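Local coordinates for protein GCN5-related N-acetyltransferase (Sphaerobacter thermophilus, PDB 3TT2) that probably works as a GCN5-related acyltransferase, moving an acyl group, perhaps acetyl from acetyl-CoA, to an acceptor, at residues E184-E189 with G232-T237; F178-D183 with K218-W223; W107-I112 with K315-G320; A75-R80 with L85-Y90. All coordinates share one frame; numbering follows the deposited sequence.

Interaction 1: residues E184-E189 with G232-T237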
loop_
_atom_site.group_PDB
_atom_site.type_symbol
_atom_site.label_atom_id
_atom_site.label_comp_id
_atom_site.label_asym_id
_atom_site.label_seq_id
_atom_site.Cartn_x
_atom_site.Cartn_y
_atom_site.Cartn_z
ATOM N N GLU A 184 -4.571 22.700 -7.809
ATOM C CA GLU A 184 -3.656 22.152 -6.798
ATOM C C GLU A 184 -4.129 22.292 -5.343
ATOM O O GLU A 184 -4.385 21.296 -4.675
ATOM C CB GLU A 184 -2.248 22.734 -6.952
ATOM C CG GLU A 184 -1.339 21.964 -7.884
ATOM C CD GLU A 184 -1.485 22.373 -9.337
ATOM O OE1 GLU A 184 -2.171 23.371 -9.631
ATOM O OE2 GLU A 184 -0.900 21.689 -10.200
ATOM N N ARG A 185 -4.237 23.521 -4.854
ATOM C CA ARG A 185 -4.527 23.735 -3.441
ATOM C C ARG A 185 -5.901 23.204 -3.079
ATOM O O ARG A 185 -6.071 22.588 -2.037
ATOM C CB ARG A 185 -4.424 25.221 -3.082
ATOM C CG ARG A 185 -4.750 25.575 -1.617
ATOM C CD ARG A 185 -3.483 25.884 -0.785
ATOM N NE ARG A 185 -3.775 26.119 0.635
ATOM C CZ ARG A 185 -3.752 25.179 1.583
ATOM N NH1 ARG A 185 -3.444 23.930 1.274
ATOM N NH2 ARG A 185 -4.033 25.488 2.846
ATOM N N ALA A 186 -6.870 23.434 -3.959
ATOM C CA ALA A 186 -8.259 23.075 -3.703
ATOM C C ALA A 186 -8.438 21.573 -3.595
ATOM O O ALA A 186 -9.242 21.099 -2.799
ATOM C CB ALA A 186 -9.136 23.616 -4.793
ATOM N N THR A 187 -7.695 20.841 -4.418
ATOM C CA THR A 187 -7.749 19.388 -4.464
ATOM C C THR A 187 -7.131 18.825 -3.213
ATOM O O THR A 187 -7.656 17.907 -2.591
ATOM C CB THR A 187 -6.939 18.855 -5.639
ATOM O OG1 THR A 187 -7.677 19.047 -6.847
ATOM C CG2 THR A 187 -6.659 17.390 -5.466
ATOM N N TYR A 188 -5.989 19.386 -2.859
ATOM C CA TYR A 188 -5.322 19.038 -1.626
ATOM C C TYR A 188 -6.221 19.191 -0.386
ATOM O O TYR A 188 -6.179 18.360 0.517
ATOM C CB TYR A 188 -4.078 19.899 -1.465
ATOM C CG TYR A 188 -3.553 19.849 -0.065
ATOM C CD1 TYR A 188 -2.868 18.731 0.387
ATOM C CD2 TYR A 188 -3.767 20.903 0.826
ATOM C CE1 TYR A 188 -2.388 18.668 1.676
ATOM C CE2 TYR A 188 -3.283 20.850 2.115
ATOM C CZ TYR A 188 -2.602 19.725 2.534
ATOM O OH TYR A 188 -2.118 19.646 3.813
ATOM N N GLU A 189 -7.013 20.258 -0.332
ATOM C CA GLU A 189 -7.875 20.503 0.823
ATOM C C GLU A 189 -8.979 19.466 0.919
ATOM O O GLU A 189 -9.382 19.058 2.005
ATOM C CB GLU A 189 -8.498 21.900 0.758
ATOM C CG GLU A 189 -7.513 23.020 1.011
ATOM C CD GLU A 189 -8.119 24.402 0.797
ATOM O OE1 GLU A 189 -9.232 24.501 0.218
ATOM O OE2 GLU A 189 -7.477 25.394 1.216
ATOM N N GLY A 232 -19.055 25.289 -7.429
ATOM C CA GLY A 232 -17.761 25.115 -8.057
ATOM C C GLY A 232 -16.799 24.696 -6.963
ATOM O O GLY A 232 -15.776 25.322 -6.730
ATOM N N HIS A 233 -17.168 23.644 -6.256
ATOM C CA HIS A 233 -16.442 23.212 -5.083
ATOM C C HIS A 233 -16.224 21.729 -5.171
ATOM O O HIS A 233 -17.089 20.986 -5.655
ATOM C CB HIS A 233 -17.221 23.558 -3.818
ATOM C CG HIS A 233 -16.837 24.879 -3.229
ATOM N ND1 HIS A 233 -16.578 25.044 -1.885
ATOM C CD2 HIS A 233 -16.643 26.092 -3.800
ATOM C CE1 HIS A 233 -16.254 26.303 -1.653
ATOM N NE2 HIS A 233 -16.284 26.961 -2.798
ATOM N N ILE A 234 -15.067 21.290 -4.694
ATOM C CA ILE A 234 -14.692 19.905 -4.875
ATOM C C ILE A 234 -15.329 19.143 -3.731
ATOM O O ILE A 234 -15.022 19.394 -2.564
ATOM C CB ILE A 234 -13.149 19.769 -4.917
ATOM C CG1 ILE A 234 -12.640 20.286 -6.267
ATOM C CG2 ILE A 234 -12.735 18.352 -4.726
ATOM C CD1 ILE A 234 -11.388 21.096 -6.185
ATOM N N VAL A 235 -16.266 18.260 -4.074
ATOM C CA VAL A 235 -16.930 17.434 -3.078
ATOM C C VAL A 235 -16.353 16.029 -2.989
ATOM O O VAL A 235 -16.721 15.261 -2.103
ATOM C CB VAL A 235 -18.454 17.332 -3.327
ATOM C CG1 VAL A 235 -19.039 18.708 -3.511
ATOM C CG2 VAL A 235 -18.755 16.427 -4.524
ATOM N N GLY A 236 -15.425 15.696 -3.875
ATOM C CA GLY A 236 -14.927 14.331 -3.942
ATOM C C GLY A 236 -13.734 14.239 -4.862
ATOM O O GLY A 236 -13.560 15.102 -5.702
ATOM N N THR A 237 -12.902 13.212 -4.701
ATOM C CA THR A 237 -11.731 13.023 -5.558
ATOM C C THR A 237 -11.500 11.551 -5.811
ATOM O O THR A 237 -11.804 10.707 -4.966
ATOM C CB THR A 237 -10.425 13.576 -4.928
ATOM O OG1 THR A 237 -10.120 12.835 -3.741
ATOM C CG2 THR A 237 -10.525 15.080 -4.603
#

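Interaction 2: residues F178-D183 with K218-W223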
loop_
_atom_site.group_PDB
_atom_site.type_symbol
_atom_site.label_atom_id
_atom_site.label_comp_id
_atom_site.label_asym_id
_atom_site.label_seq_id
_atom_site.Cartn_x
_atom_site.Cartn_y
_atom_site.Cartn_z
ATOM N N PHE A 178 -8.669 17.184 -13.136
ATOM C CA PHE A 178 -7.744 18.057 -12.440
ATOM C C PHE A 178 -6.998 18.957 -13.422
ATOM O O PHE A 178 -6.412 18.476 -14.390
ATOM C CB PHE A 178 -6.738 17.201 -11.697
ATOM C CG PHE A 178 -5.658 17.982 -11.011
ATOM C CD1 PHE A 178 -5.879 18.554 -9.763
ATOM C CD2 PHE A 178 -4.410 18.122 -11.591
ATOM C CE1 PHE A 178 -4.872 19.264 -9.108
ATOM C CE2 PHE A 178 -3.402 18.831 -10.948
ATOM C CZ PHE A 178 -3.633 19.400 -9.704
ATOM N N VAL A 179 -7.003 20.258 -13.166
ATOM C CA VAL A 179 -6.303 21.196 -14.033
ATOM C C VAL A 179 -5.077 21.794 -13.348
ATOM O O VAL A 179 -5.207 22.675 -12.514
ATOM C CB VAL A 179 -7.239 22.365 -14.393
ATOM C CG1 VAL A 179 -6.493 23.452 -15.169
ATOM C CG2 VAL A 179 -8.447 21.849 -15.150
ATOM N N PRO A 180 -3.882 21.360 -13.740
ATOM C CA PRO A 180 -2.650 21.858 -13.105
ATOM C C PRO A 180 -2.553 23.370 -13.187
ATOM O O PRO A 180 -3.003 23.950 -14.175
ATOM C CB PRO A 180 -1.547 21.234 -13.948
ATOM C CG PRO A 180 -2.184 19.980 -14.557
ATOM C CD PRO A 180 -3.630 20.336 -14.770
ATOM N N GLY A 181 -1.995 23.999 -12.156
ATOM C CA GLY A 181 -1.825 25.441 -12.149
ATOM C C GLY A 181 -3.062 26.137 -11.648
ATOM O O GLY A 181 -3.090 27.352 -11.475
ATOM N N LEU A 182 -4.099 25.351 -11.402
ATOM C CA LEU A 182 -5.366 25.858 -10.916
ATOM C C LEU A 182 -5.786 25.066 -9.699
ATOM O O LEU A 182 -5.900 25.592 -8.588
ATOM C CB LEU A 182 -6.438 25.691 -11.984
ATOM C CG LEU A 182 -6.725 26.882 -12.880
ATOM C CD1 LEU A 182 -7.824 26.518 -13.831
ATOM C CD2 LEU A 182 -7.136 28.063 -12.037
ATOM N N ASP A 183 -6.028 23.783 -9.926
ATOM C CA ASP A 183 -6.717 22.963 -8.950
ATOM C C ASP A 183 -5.866 22.392 -7.819
ATOM O O ASP A 183 -6.385 21.682 -6.962
ATOM C CB ASP A 183 -7.508 21.869 -9.674
ATOM C CG ASP A 183 -8.608 22.444 -10.570
ATOM O OD1 ASP A 183 -8.928 23.648 -10.438
ATOM O OD2 ASP A 183 -9.170 21.697 -11.397
ATOM N N LYS A 218 1.619 15.285 -13.610
ATOM C CA LYS A 218 2.042 15.431 -14.998
ATOM C C LYS A 218 1.160 14.542 -15.888
ATOM O O LYS A 218 1.369 14.462 -17.096
ATOM C CB LYS A 218 3.519 15.061 -15.156
ATOM C CG LYS A 218 4.476 15.980 -14.395
ATOM C CD LYS A 218 5.963 15.672 -14.690
ATOM C CE LYS A 218 6.331 14.223 -14.367
ATOM N NZ LYS A 218 7.791 13.910 -14.532
ATOM N N ASP A 219 0.194 13.858 -15.263
ATOM C CA ASP A 219 -0.772 12.982 -15.933
ATOM C C ASP A 219 -2.160 13.206 -15.326
ATOM O O ASP A 219 -2.729 12.300 -14.722
ATOM C CB ASP A 219 -0.365 11.544 -15.692
ATOM C CG ASP A 219 -1.054 10.570 -16.615
ATOM O OD1 ASP A 219 -2.025 10.955 -17.309
ATOM O OD2 ASP A 219 -0.608 9.402 -16.644
ATOM N N PRO A 220 -2.702 14.418 -15.485
ATOM C CA PRO A 220 -3.934 14.872 -14.833
ATOM C C PRO A 220 -5.188 14.179 -15.359
ATOM O O PRO A 220 -6.236 14.261 -14.717
ATOM C CB PRO A 220 -3.992 16.358 -15.181
ATOM C CG PRO A 220 -2.863 16.609 -16.154
ATOM C CD PRO A 220 -2.305 15.317 -16.577
ATOM N N GLU A 221 -5.083 13.537 -16.521
ATOM C CA GLU A 221 -6.191 12.820 -17.143
ATOM C C GLU A 221 -6.848 11.868 -16.130
ATOM O O GLU A 221 -8.065 11.656 -16.150
ATOM C CB GLU A 221 -5.637 12.015 -18.321
ATOM C CG GLU A 221 -6.389 12.080 -19.659
ATOM C CD GLU A 221 -5.728 11.190 -20.742
ATOM O OE1 GLU A 221 -4.902 11.709 -21.531
ATOM O OE2 GLU A 221 -6.026 9.970 -20.802
ATOM N N LEU A 222 -6.017 11.307 -15.250
ATOM C CA LEU A 222 -6.416 10.322 -14.239
ATOM C C LEU A 222 -6.728 10.916 -12.837
ATOM O O LEU A 222 -7.007 10.172 -11.880
ATOM C CB LEU A 222 -5.309 9.269 -14.105
ATOM C CG LEU A 222 -4.801 8.462 -15.315
ATOM C CD1 LEU A 222 -3.632 7.582 -14.903
ATOM C CD2 LEU A 222 -5.905 7.620 -15.911
ATOM N N TRP A 223 -6.657 12.237 -12.696
ATOM C CA TRP A 223 -7.109 12.853 -11.462
ATOM C C TRP A 223 -8.484 13.477 -11.640
ATOM O O TRP A 223 -8.631 14.546 -12.231
ATOM C CB TRP A 223 -6.132 13.929 -11.020
ATOM C CG TRP A 223 -4.995 13.385 -10.296
ATOM C CD1 TRP A 223 -4.471 12.134 -10.414
ATOM C CD2 TRP A 223 -4.234 14.050 -9.290
ATOM N NE1 TRP A 223 -3.413 11.985 -9.548
ATOM C CE2 TRP A 223 -3.251 13.147 -8.843
ATOM C CE3 TRP A 223 -4.284 15.329 -8.724
ATOM C CZ2 TRP A 223 -2.322 13.481 -7.861
ATOM C CZ3 TRP A 223 -3.361 15.661 -7.744
ATOM C CH2 TRP A 223 -2.395 14.740 -7.324
#

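Interaction 3: residues W107-I112 with K315-G320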
loop_
_atom_site.group_PDB
_atom_site.type_symbol
_atom_site.label_atom_id
_atom_site.label_comp_id
_atom_site.label_asym_id
_atom_site.label_seq_id
_atom_site.Cartn_x
_atom_site.Cartn_y
_atom_site.Cartn_z
ATOM N N TRP A 107 14.906 -8.686 13.411
ATOM C CA TRP A 107 15.677 -7.717 12.630
ATOM C C TRP A 107 14.942 -6.386 12.481
ATOM O O TRP A 107 15.517 -5.307 12.650
ATOM C CB TRP A 107 15.979 -8.268 11.229
ATOM C CG TRP A 107 16.670 -7.265 10.339
ATOM C CD1 TRP A 107 17.995 -6.960 10.340
ATOM C CD2 TRP A 107 16.068 -6.430 9.333
ATOM N NE1 TRP A 107 18.263 -5.995 9.394
ATOM C CE2 TRP A 107 17.100 -5.650 8.763
ATOM C CE3 TRP A 107 14.761 -6.274 8.854
ATOM C CZ2 TRP A 107 16.870 -4.726 7.747
ATOM C CZ3 TRP A 107 14.528 -5.353 7.835
ATOM C CH2 TRP A 107 15.580 -4.587 7.298
ATOM N N GLY A 108 13.664 -6.476 12.145
ATOM C CA GLY A 108 12.842 -5.301 11.983
ATOM C C GLY A 108 12.574 -4.622 13.304
ATOM O O GLY A 108 12.556 -3.397 13.384
ATOM N N GLU A 109 12.359 -5.422 14.344
ATOM C CA GLU A 109 12.172 -4.891 15.690
ATOM C C GLU A 109 13.429 -4.176 16.155
ATOM O O GLU A 109 13.365 -3.086 16.705
ATOM C CB GLU A 109 11.820 -6.006 16.681
ATOM C CG GLU A 109 10.467 -6.648 16.445
ATOM C CD GLU A 109 10.035 -7.537 17.594
ATOM O OE1 GLU A 109 10.853 -7.771 18.505
ATOM O OE2 GLU A 109 8.875 -7.994 17.598
ATOM N N GLU A 110 14.578 -4.793 15.925
ATOM C CA GLU A 110 15.821 -4.174 16.325
ATOM C C GLU A 110 16.075 -2.955 15.448
ATOM O O GLU A 110 16.777 -2.046 15.855
ATOM C CB GLU A 110 16.992 -5.164 16.265
ATOM C CG GLU A 110 17.610 -5.320 14.881
ATOM C CD GLU A 110 19.103 -5.644 14.919
ATOM O OE1 GLU A 110 19.663 -5.780 16.033
ATOM O OE2 GLU A 110 19.715 -5.753 13.830
ATOM N N TRP A 111 15.494 -2.925 14.251
ATOM C CA TRP A 111 15.709 -1.793 13.358
ATOM C C TRP A 111 15.195 -0.520 14.008
ATOM O O TRP A 111 15.940 0.453 14.141
ATOM C CB TRP A 111 15.031 -1.993 12.002
ATOM C CG TRP A 111 15.417 -0.946 10.979
ATOM C CD1 TRP A 111 16.388 -1.056 10.030
ATOM C CD2 TRP A 111 14.841 0.361 10.806
ATOM N NE1 TRP A 111 16.455 0.092 9.278
ATOM C CE2 TRP A 111 15.520 0.980 9.737
ATOM C CE3 TRP A 111 13.822 1.073 11.457
ATOM C CZ2 TRP A 111 15.219 2.270 9.305
ATOM C CZ3 TRP A 111 13.523 2.365 11.023
ATOM C CH2 TRP A 111 14.218 2.945 9.958
ATOM N N ILE A 112 13.925 -0.527 14.411
ATOM C CA ILE A 112 13.324 0.646 15.043
ATOM C C ILE A 112 13.895 0.937 16.436
ATOM O O ILE A 112 14.053 2.084 16.803
ATOM C CB ILE A 112 11.782 0.572 15.121
ATOM C CG1 ILE A 112 11.227 1.923 15.571
ATOM C CG2 ILE A 112 11.329 -0.502 16.091
ATOM C CD1 ILE A 112 11.759 3.095 14.771
ATOM N N LYS A 315 2.531 -4.695 16.684
ATOM C CA LYS A 315 3.041 -4.904 18.036
ATOM C C LYS A 315 3.586 -3.595 18.586
ATOM O O LYS A 315 4.176 -2.814 17.846
ATOM C CB LYS A 315 4.150 -5.953 18.022
ATOM C CG LYS A 315 4.698 -6.326 19.383
ATOM C CD LYS A 315 6.001 -7.065 19.207
ATOM C CE LYS A 315 6.471 -7.707 20.490
ATOM N NZ LYS A 315 7.666 -8.568 20.226
ATOM N N GLU A 316 3.402 -3.352 19.878
ATOM C CA GLU A 316 3.895 -2.110 20.458
ATOM C C GLU A 316 5.290 -2.285 21.041
ATOM O O GLU A 316 5.465 -2.985 22.040
ATOM C CB GLU A 316 2.951 -1.595 21.540
ATOM C CG GLU A 316 3.474 -0.367 22.276
ATOM C CD GLU A 316 2.692 -0.043 23.544
ATOM O OE1 GLU A 316 3.111 -0.484 24.641
ATOM O OE2 GLU A 316 1.668 0.666 23.441
ATOM N N ILE A 317 6.270 -1.627 20.419
ATOM C CA ILE A 317 7.665 -1.688 20.853
ATOM C C ILE A 317 7.938 -0.805 22.079
ATOM O O ILE A 317 8.665 -1.205 22.996
ATOM C CB ILE A 317 8.616 -1.291 19.722
ATOM C CG1 ILE A 317 8.497 -2.273 18.554
ATOM C CG2 ILE A 317 10.047 -1.236 20.221
ATOM C CD1 ILE A 317 8.704 -3.717 18.914
ATOM N N ARG A 318 7.363 0.394 22.096
ATOM C CA ARG A 318 7.436 1.230 23.288
ATOM C C ARG A 318 6.097 1.884 23.561
ATOM O O ARG A 318 5.448 2.352 22.646
ATOM C CB ARG A 318 8.497 2.311 23.089
ATOM C CG ARG A 318 8.856 3.095 24.329
ATOM C CD ARG A 318 9.786 4.242 23.979
ATOM N NE ARG A 318 9.123 5.242 23.149
ATOM C CZ ARG A 318 9.720 6.332 22.683
ATOM N NH1 ARG A 318 10.994 6.561 22.963
ATOM N NH2 ARG A 318 9.041 7.193 21.939
ATOM N N PRO A 319 5.704 1.963 24.836
ATOM C CA PRO A 319 4.423 2.593 25.191
ATOM C C PRO A 319 4.457 4.114 25.090
ATOM O O PRO A 319 5.523 4.728 25.160
ATOM C CB PRO A 319 4.202 2.158 26.646
ATOM C CG PRO A 319 5.575 1.819 27.154
ATOM C CD PRO A 319 6.329 1.276 25.982
ATOM N N GLY A 320 3.285 4.711 24.918
ATOM C CA GLY A 320 3.183 6.149 24.793
ATOM C C GLY A 320 1.967 6.565 23.999
ATOM O O GLY A 320 1.134 5.736 23.626
#

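Interaction 4: residues A75-R80 with L85-Y90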
loop_
_atom_site.group_PDB
_atom_site.type_symbol
_atom_site.label_atom_id
_atom_site.label_comp_id
_atom_site.label_asym_id
_atom_site.label_seq_id
_atom_site.Cartn_x
_atom_site.Cartn_y
_atom_site.Cartn_z
ATOM N N ALA A 75 13.864 -9.006 3.666
ATOM C CA ALA A 75 12.912 -8.019 4.168
ATOM C C ALA A 75 13.360 -6.575 3.920
ATOM O O ALA A 75 14.557 -6.273 3.878
ATOM C CB ALA A 75 12.637 -8.252 5.635
ATOM N N ASP A 76 12.388 -5.691 3.726
ATOM C CA ASP A 76 12.641 -4.248 3.667
ATOM C C ASP A 76 11.657 -3.494 4.584
ATOM O O ASP A 76 10.631 -4.050 4.956
ATOM C CB ASP A 76 12.608 -3.726 2.219
ATOM C CG ASP A 76 11.220 -3.841 1.551
ATOM O OD1 ASP A 76 10.184 -3.950 2.245
ATOM O OD2 ASP A 76 11.170 -3.794 0.298
ATOM N N VAL A 77 11.962 -2.251 4.954
ATOM C CA VAL A 77 11.124 -1.526 5.912
ATOM C C VAL A 77 10.634 -0.203 5.375
ATOM O O VAL A 77 11.368 0.502 4.682
ATOM C CB VAL A 77 11.855 -1.226 7.249
ATOM C CG1 VAL A 77 12.175 -2.503 8.015
ATOM C CG2 VAL A 77 13.114 -0.422 7.008
ATOM N N LEU A 78 9.388 0.126 5.693
ATOM C CA LEU A 78 8.906 1.500 5.564
ATOM C C LEU A 78 8.860 2.173 6.938
ATOM O O LEU A 78 8.397 1.582 7.906
ATOM C CB LEU A 78 7.539 1.541 4.901
ATOM C CG LEU A 78 7.661 1.463 3.388
ATOM C CD1 LEU A 78 6.311 1.233 2.720
ATOM C CD2 LEU A 78 8.289 2.747 2.907
ATOM N N ASN A 79 9.364 3.401 7.021
ATOM C CA ASN A 79 9.487 4.098 8.297
ATOM C C ASN A 79 8.676 5.379 8.320
ATOM O O ASN A 79 8.896 6.259 7.498
ATOM C CB ASN A 79 10.956 4.407 8.569
ATOM C CG ASN A 79 11.144 5.478 9.617
ATOM O OD1 ASN A 79 10.405 5.535 10.590
ATOM N ND2 ASN A 79 12.141 6.335 9.425
ATOM N N ARG A 80 7.733 5.487 9.251
ATOM C CA ARG A 80 6.985 6.736 9.424
ATOM C C ARG A 80 7.370 7.432 10.724
ATOM O O ARG A 80 7.007 6.967 11.801
ATOM C CB ARG A 80 5.475 6.445 9.427
ATOM C CG ARG A 80 4.592 7.648 9.766
ATOM C CD ARG A 80 3.104 7.280 9.874
ATOM N NE ARG A 80 2.597 6.652 8.656
ATOM C CZ ARG A 80 1.413 6.046 8.556
ATOM N NH1 ARG A 80 1.040 5.498 7.397
ATOM N NH2 ARG A 80 0.604 5.984 9.610
ATOM N N LEU A 85 6.842 1.357 12.255
ATOM C CA LEU A 85 7.677 0.720 11.272
ATOM C C LEU A 85 6.890 -0.375 10.597
ATOM O O LEU A 85 6.369 -1.270 11.257
ATOM C CB LEU A 85 8.909 0.136 11.941
ATOM C CG LEU A 85 9.898 -0.316 10.876
ATOM C CD1 LEU A 85 10.530 0.912 10.201
ATOM C CD2 LEU A 85 10.932 -1.281 11.448
ATOM N N SER A 86 6.784 -0.291 9.281
ATOM C CA SER A 86 6.200 -1.359 8.496
ATOM C C SER A 86 7.319 -2.247 7.971
ATOM O O SER A 86 8.362 -1.758 7.534
ATOM C CB SER A 86 5.404 -0.784 7.332
ATOM O OG SER A 86 4.203 -0.191 7.778
ATOM N N VAL A 87 7.102 -3.554 8.019
ATOM C CA VAL A 87 8.138 -4.513 7.662
ATOM C C VAL A 87 7.598 -5.466 6.606
ATOM O O VAL A 87 6.506 -6.008 6.777
ATOM C CB VAL A 87 8.607 -5.304 8.902
ATOM C CG1 VAL A 87 9.603 -6.377 8.513
ATOM C CG2 VAL A 87 9.209 -4.386 9.919
ATOM N N TYR A 88 8.312 -5.636 5.491
ATOM C CA TYR A 88 7.860 -6.607 4.492
ATOM C C TYR A 88 8.849 -7.740 4.357
ATOM O O TYR A 88 9.913 -7.564 3.761
ATOM C CB TYR A 88 7.645 -5.889 3.151
ATOM C CG TYR A 88 6.710 -4.703 3.292
ATOM C CD1 TYR A 88 5.343 -4.851 3.112
ATOM C CD2 TYR A 88 7.193 -3.446 3.659
ATOM C CE1 TYR A 88 4.487 -3.782 3.263
ATOM C CE2 TYR A 88 6.339 -2.365 3.818
ATOM C CZ TYR A 88 4.991 -2.544 3.619
ATOM O OH TYR A 88 4.133 -1.484 3.770
ATOM N N GLY A 89 8.504 -8.901 4.913
ATOM C CA GLY A 89 9.413 -10.037 4.888
ATOM C C GLY A 89 8.992 -11.124 3.927
ATOM O O GLY A 89 7.835 -11.156 3.490
ATOM N N TYR A 90 9.925 -12.028 3.612
ATOM C CA TYR A 90 9.641 -13.238 2.828
ATOM C C TYR A 90 10.634 -14.294 3.232
ATOM O O TYR A 90 11.812 -13.993 3.391
ATOM C CB TYR A 90 9.803 -12.981 1.329
ATOM C CG TYR A 90 9.043 -11.773 0.852
ATOM C CD1 TYR A 90 7.791 -11.900 0.274
ATOM C CD2 TYR A 90 9.573 -10.491 1.000
ATOM C CE1 TYR A 90 7.094 -10.787 -0.147
ATOM C CE2 TYR A 90 8.880 -9.387 0.594
ATOM C CZ TYR A 90 7.649 -9.538 0.019
ATOM O OH TYR A 90 6.984 -8.413 -0.378
#

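Interaction 1: residues E184-E189 with G232-T237
The methyl of A186 meets the far end of I234, with A186 CB 3.7 Å from I234 CD1, and this apolar touch is the heart of the contact between helix 184-194 and strand 233-243. I234 points toward the helix. With chi1 at -74°, CG1 lies beside its backbone N and CG2 anti to that N, and the longer branch carries CD1 to the helix surface. Besides the methyl, CD1 reaches the helix backbone, lying 4.1 Å from T187 N. A side chain no bigger than alanine's lets the isoleucine come this close to the helix. T187 adds a looser touch, its OG1 4.3 Å from I234 CD1, but the polar business of that hydroxyl lies elsewhere, in a hydrogen bond with D183 O, four residues earlier.

Further out, I234 also rests on A190, one turn along from A186, and on L225 and V227 of the adjacent strand 223-228, so it fills the seam between helix and sheet. T237 touches V191 of the same helix. On the far side of the helix Y188 points away from the strand, its ring meeting F206 and W209 and its OH bonded to S204 O. Just before T237, V235 and G236 both face A226 in a classic beta bulge. The arrangement is the first helix of a GNAT fold lying on its sheet.

Because the close partner of I234 is a methyl and no polar group of one segment bonds to the other, the two segments are joined by dispersion and the exclusion of water, and T187 contributes shape while D183 O occupies its hydroxyl.

Interaction 2: residues F178-D183 with K218-W223
F178 and W223 meet where two loops of the C-terminal GNAT fold come together: the one leading from strand 173-177 into helix 184-194, and the one running from helix 206-213 into strand 223-228. The single hydrogen bond across is between backbones, F178 N to W223 O at 2.8 Å, with a fairly straight N-H...O angle of 163°. It carries the pairing of the two strands on to their ends.

The aromatic contact is T-shaped. The edge of the indole's six-membered ring faces the F178 ring, centroids 4.9 Å apart and planes 66° from each other, with CE3 over the middle of the phenyl face. F178 holds CG anti to its backbone N (chi1 176°), which lays its side chain alongside that of W223, both pointing the same way. A phenyl ring suits this buried site because one face takes the indole edge while its CZ and CD1 reach E184 and T187 of the following helix. An alanine at F178 is likely to open a gap under the indole edge, leaving W223 freer to shift and P220 without its aromatic neighbour.

Prolines supply further apolar touches. P220, in a short 3-10 turn, sets CB at the edge of the F178 ring, near its plane, 4.0 Å from F178 CD2. The fixed phi of each proline limits its loop's freedom.

Within the first loop, D183 OD2 takes the hydrogen bond of V179 N from above the carboxylate plane and is also paired with R176. At the outer rim the two proline rings cross at about a right angle, P180 CG 3.8 Å from P220 CG.

Interaction 3: residues W107-I112 with K315-G320
E109 and K315 cross at about a right angle, and their ends meet in a salt bridge with K315 NZ 2.9 Å from E109 OE2. The ammonium approaches on the syn side of that oxygen, 24° out of the carboxylate plane. K315 is stretched along its whole length, its CG anti to the backbone N (chi1 -176°), and a long flexible chain suits the task of spanning from strand 305-316 to helix 100-115. Each charged end has a second partner: E109 OE2 is bonded to Y147 OH, and K315 NZ to H145 O.

Beside the ion pair the contact turns apolar. I112 and I317 slide past each other in opposite directions, I112 CG2 lying 4.2 Å from I317 CG1, while E109 CG stands 4.2 Å from I317 CD1. Branching at CB lets each isoleucine offer one arm to the other, and both also pack on V127 of strand 125-132. The contact thus joins a helix of the N-terminal GNAT fold to the C-terminal strand of the chain, which is inserted in that fold's sheet between strands 125-132 and 148-159. Replacing E109 with an alanine would probably leave K315 without its charged mate and Y147 OH without its partner.

Since E109 is buried, its bonds to K315 and Y147 together probably offset part of the cost of placing a carboxylate there, and I317, against the stem of E109, may limit water on that side.

Interaction 4: residues A75-R80 with L85-Y90
D76 and Y88 face each other on one side of a beta hairpin, and their first torsions bring them together: chi1 of 65° sets D76 CG between its backbone N and carbonyl carbon, while chi1 of -54° lays the Y88 ring beside its own N. D76 OD1 therefore comes 3.3 Å from Y88 CB, carboxylate and ring planes 79° apart, while OD2 is bonded to Y74 OH. Farther along this side L78 leans on the tyrosine, its CD1 3.8 Å from Y88 CE2, and S86 turns its OG to Q128 of the next strand.

The backbones pair in antiparallel fashion. D76 with Y88 and L78 with S86 are hydrogen-bonded pairs, two bonds each; that from Y88 N to D76 O, 2.9 Å, is nearly straight.

The opposite side is largely apolar, with N79 at its end. L85 spreads its methyls in two directions, CD1 to N79 CB at 3.9 Å and CD2 to V77 CG1 at 3.9 Å, and V77 CG1 also meets V87 CG2 at 4.0 Å. Beta-branched valines suit extended strands. At the other end A75 CB lies over G89, which offers only its CA.

In GNAT relatives the second of these strands leads into the loop that holds the acetyl-CoA pyrophosphate. The chemistry divides by side: four backbone bonds fix the register, aliphatic side chains meet the helix-covered side, and on the other D76 bonds Y74 of its own strand and S86 bonds Q128 of the next.

From the N terminus, interaction 4 comes first and closes the tight turn of a hairpin, strands 71-80 and 84-91. Interaction 3 opens soon after on helix 100-115, which lies on that hairpin through W107 on V77 and W111 on L85 and N79; it closes only at 315-320, spanning some two hundred residues. Nested within that loop are interactions 2 and 1, whose segments alternate along the chain and so cross. They touch through F178 and the start of helix 184-194, making one tied region at the far edge of the C-terminal GNAT fold. Interactions 3 and 4 lie in the N-terminal fold, where the end of the chain returns to join its sheet.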